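Local coordinates for putative amidohydrolase (Unidentified, PDB 3MKV), which acts as a zinc-dependent prolidase of the amidohydrolase superfamily, hydrolysing dipeptides that end in proline, at the interface of chains A and B. Sequence-based numbering; all coordinates share one arbitrary frame. Chains: chain A/B, Putative amidohydrolase.

The interface of chains A and B. Residues chain A 175, 179, 182; chain B 139, 172-174, 176.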
ATOM      1  N   ASP A 175      21.260  -0.951  -0.803  1.00 52.91           N
ATOM      2  CA  ASP A 175      20.261  -1.472  -1.729  1.00 56.44           C
ATOM      3  C   ASP A 175      19.590  -0.334  -2.480  1.00 49.39           C
ATOM      4  O   ASP A 175      19.450  -0.396  -3.695  1.00 60.17           O
ATOM      5  CB  ASP A 175      19.224  -2.353  -1.014  1.00 58.85           C
ATOM      6  CG  ASP A 175      19.747  -3.753  -0.727  1.00 64.24           C
ATOM      7  OD1 ASP A 175      19.039  -4.521  -0.038  1.00 65.79           O
ATOM      8  OD2 ASP A 175      20.865  -4.085  -1.186  1.00 63.12           O
ATOM      9  N   ARG A 179      19.988   0.249  -6.616  1.00 47.73           N
ATOM     10  CA  ARG A 179      18.825   0.300  -7.487  1.00 51.13           C
ATOM     11  C   ARG A 179      18.726   1.658  -8.191  1.00 46.10           C
ATOM     12  O   ARG A 179      18.481   1.732  -9.393  1.00 48.78           O
ATOM     13  CB  ARG A 179      17.544  -0.018  -6.705  1.00 48.68           C
ATOM     14  CG  ARG A 179      16.373  -0.467  -7.601  1.00 50.59           C
ATOM     15  CD  ARG A 179      15.216  -1.102  -6.803  1.00 60.37           C
ATOM     16  NE  ARG A 179      15.224  -0.699  -5.395  1.00 76.08           N
ATOM     17  CZ  ARG A 179      15.527  -1.507  -4.375  1.00 79.98           C
ATOM     18  NH1 ARG A 179      15.830  -2.787  -4.589  1.00 72.41           N
ATOM     19  NH2 ARG A 179      15.519  -1.037  -3.133  1.00 75.21           N
ATOM     20  N   ARG A 182      21.249   1.991 -10.916  1.00 47.70           N
ATOM     21  CA  ARG A 182      20.866   1.112 -12.010  1.00 42.24           C
ATOM     22  C   ARG A 182      19.718   1.730 -12.806  1.00 42.30           C
ATOM     23  O   ARG A 182      19.692   1.651 -14.038  1.00 43.13           O
ATOM     24  CB  ARG A 182      20.509  -0.282 -11.484  1.00 47.34           C
ATOM     25  CG  ARG A 182      21.726  -1.082 -11.007  1.00 37.96           C
ATOM     26  CD  ARG A 182      21.302  -2.370 -10.306  1.00 39.12           C
ATOM     27  NE  ARG A 182      22.456  -3.147  -9.881  1.00 43.54           N
ATOM     28  CZ  ARG A 182      22.407  -4.219  -9.099  1.00 43.99           C
ATOM     29  NH1 ARG A 182      21.246  -4.681  -8.658  1.00 42.78           N
ATOM     30  NH2 ARG A 182      23.526  -4.847  -8.784  1.00 46.22           N
TER
ATOM     31  N   THR B 139      18.108  -4.531 -12.221  1.00 46.55           N
ATOM     32  CA  THR B 139      17.322  -3.517 -12.907  1.00 42.62           C
ATOM     33  C   THR B 139      18.103  -2.977 -14.085  1.00 39.49           C
ATOM     34  O   THR B 139      19.256  -2.613 -13.945  1.00 47.28           O
ATOM     35  CB  THR B 139      16.940  -2.370 -11.962  1.00 47.94           C
ATOM     36  OG1 THR B 139      15.988  -2.854 -11.008  1.00 45.89           O
ATOM     37  CG2 THR B 139      16.334  -1.196 -12.737  1.00 44.34           C
ATOM     38  N   ASP B 172      17.088  -6.910  -7.225  1.00 46.42           N
ATOM     39  CA  ASP B 172      18.296  -6.138  -6.912  1.00 46.75           C
ATOM     40  C   ASP B 172      18.649  -6.254  -5.437  1.00 47.53           C
ATOM     41  O   ASP B 172      17.778  -6.161  -4.585  1.00 47.71           O
ATOM     42  CB  ASP B 172      18.109  -4.648  -7.226  1.00 48.37           C
ATOM     43  CG  ASP B 172      17.901  -4.372  -8.695  1.00 53.69           C
ATOM     44  OD1 ASP B 172      18.891  -4.442  -9.463  1.00 57.44           O
ATOM     45  OD2 ASP B 172      16.746  -4.056  -9.074  1.00 48.37           O
ATOM     46  N   GLY B 173      19.928  -6.423  -5.128  1.00 49.86           N
ATOM     47  CA  GLY B 173      20.346  -6.510  -3.730  1.00 51.12           C
ATOM     48  C   GLY B 173      20.322  -7.930  -3.208  1.00 48.73           C
ATOM     49  O   GLY B 173      19.586  -8.774  -3.716  1.00 48.56           O
ATOM     50  N   VAL B 174      21.124  -8.193  -2.182  1.00 48.04           N
ATOM     51  CA  VAL B 174      21.309  -9.552  -1.690  1.00 47.13           C
ATOM     52  C   VAL B 174      19.998 -10.161  -1.204  1.00 48.94           C
ATOM     53  O   VAL B 174      19.629 -11.262  -1.615  1.00 51.61           O
ATOM     54  CB  VAL B 174      22.411  -9.615  -0.596  1.00 51.18           C
ATOM     55  CG1 VAL B 174      22.369 -10.946   0.165  1.00 44.33           C
ATOM     56  CG2 VAL B 174      23.791  -9.392  -1.226  1.00 42.34           C
ATOM     57  N   GLU B 176      16.868  -9.313  -1.862  1.00 50.11           N
ATOM     58  CA  GLU B 176      15.939  -9.451  -2.962  1.00 52.29           C
ATOM     59  C   GLU B 176      16.304 -10.657  -3.835  1.00 53.04           C
ATOM     60  O   GLU B 176      15.437 -11.465  -4.167  1.00 50.29           O
ATOM     61  CB  GLU B 176      15.904  -8.157  -3.769  1.00 54.29           C
ATOM     62  CG  GLU B 176      14.559  -7.846  -4.413  1.00 64.71           C
ATOM     63  CD  GLU B 176      14.490  -6.423  -4.966  1.00 60.71           C
ATOM     64  OE1 GLU B 176      14.354  -5.480  -4.161  1.00 70.07           O
ATOM     65  OE2 GLU B 176      14.573  -6.244  -6.203  1.00 54.60           O
TER
HETATM   66  O   HOH W   1      17.759  -6.415  -1.476  1.00 43.36           O
HETATM   67  O   HOH W   2      20.922  -0.585 -15.111  1.00 52.30           O
HETATM   68  O   HOH W   3      23.049  -5.606  -1.744  1.00 65.57           O
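A:Arg182 and A:Arg179 reach chain B from one face of helix 174-187 by different torsions. A:Arg182 has CG anti to its carbonyl carbon (chi1 -72°) and runs extended to NE, sliding antiparallel past B:Asp172; A:Arg179 has CG anti to its backbone N and bends at chi3, so that its side chain crosses that of B:Glu176 at about a right angle while the guanidinium and carboxylate planes stay nearly parallel (14°). A:Arg182 NH1 forms a salt bridge and hydrogen bond to the carboxylate oxygen B:Asp172 OD1, modelled rather short at 2.5 Å. NH1 meets the anti lone pair of OD1, which lies 17° out of the guanidinium plane. The syn lone pair of OD1 accepts B:Thr139 N at 2.9 Å, so two donors grip this oxygen and the bond from B:Thr139 N holds the carboxylate in place. Behind it, B:Asp172 N donates to B:Glu176 OE2 at 2.8 Å, met from above the carboxylate plane. The other branch, B:Glu176 OE1, forms a salt bridge with A:Arg179 NH1 at 3.1 Å; the N-H points away, making this an ionic contact without a hydrogen bond. Beyond it, A:Asp175 faces the start of helix 174-186 of chain B through water: water 1 links its OD1 to B:Glu176 N, and water 3 lies 2.7 Å from A:Asp175 OD2 and makes a longer contact, 3.3 Å, with B:Val174 N. This small, polar, asymmetric patch joins two copies in the deposited eight-chain assembly and may contribute to oligomer packing; the structure alone does not show whether it forms in solution.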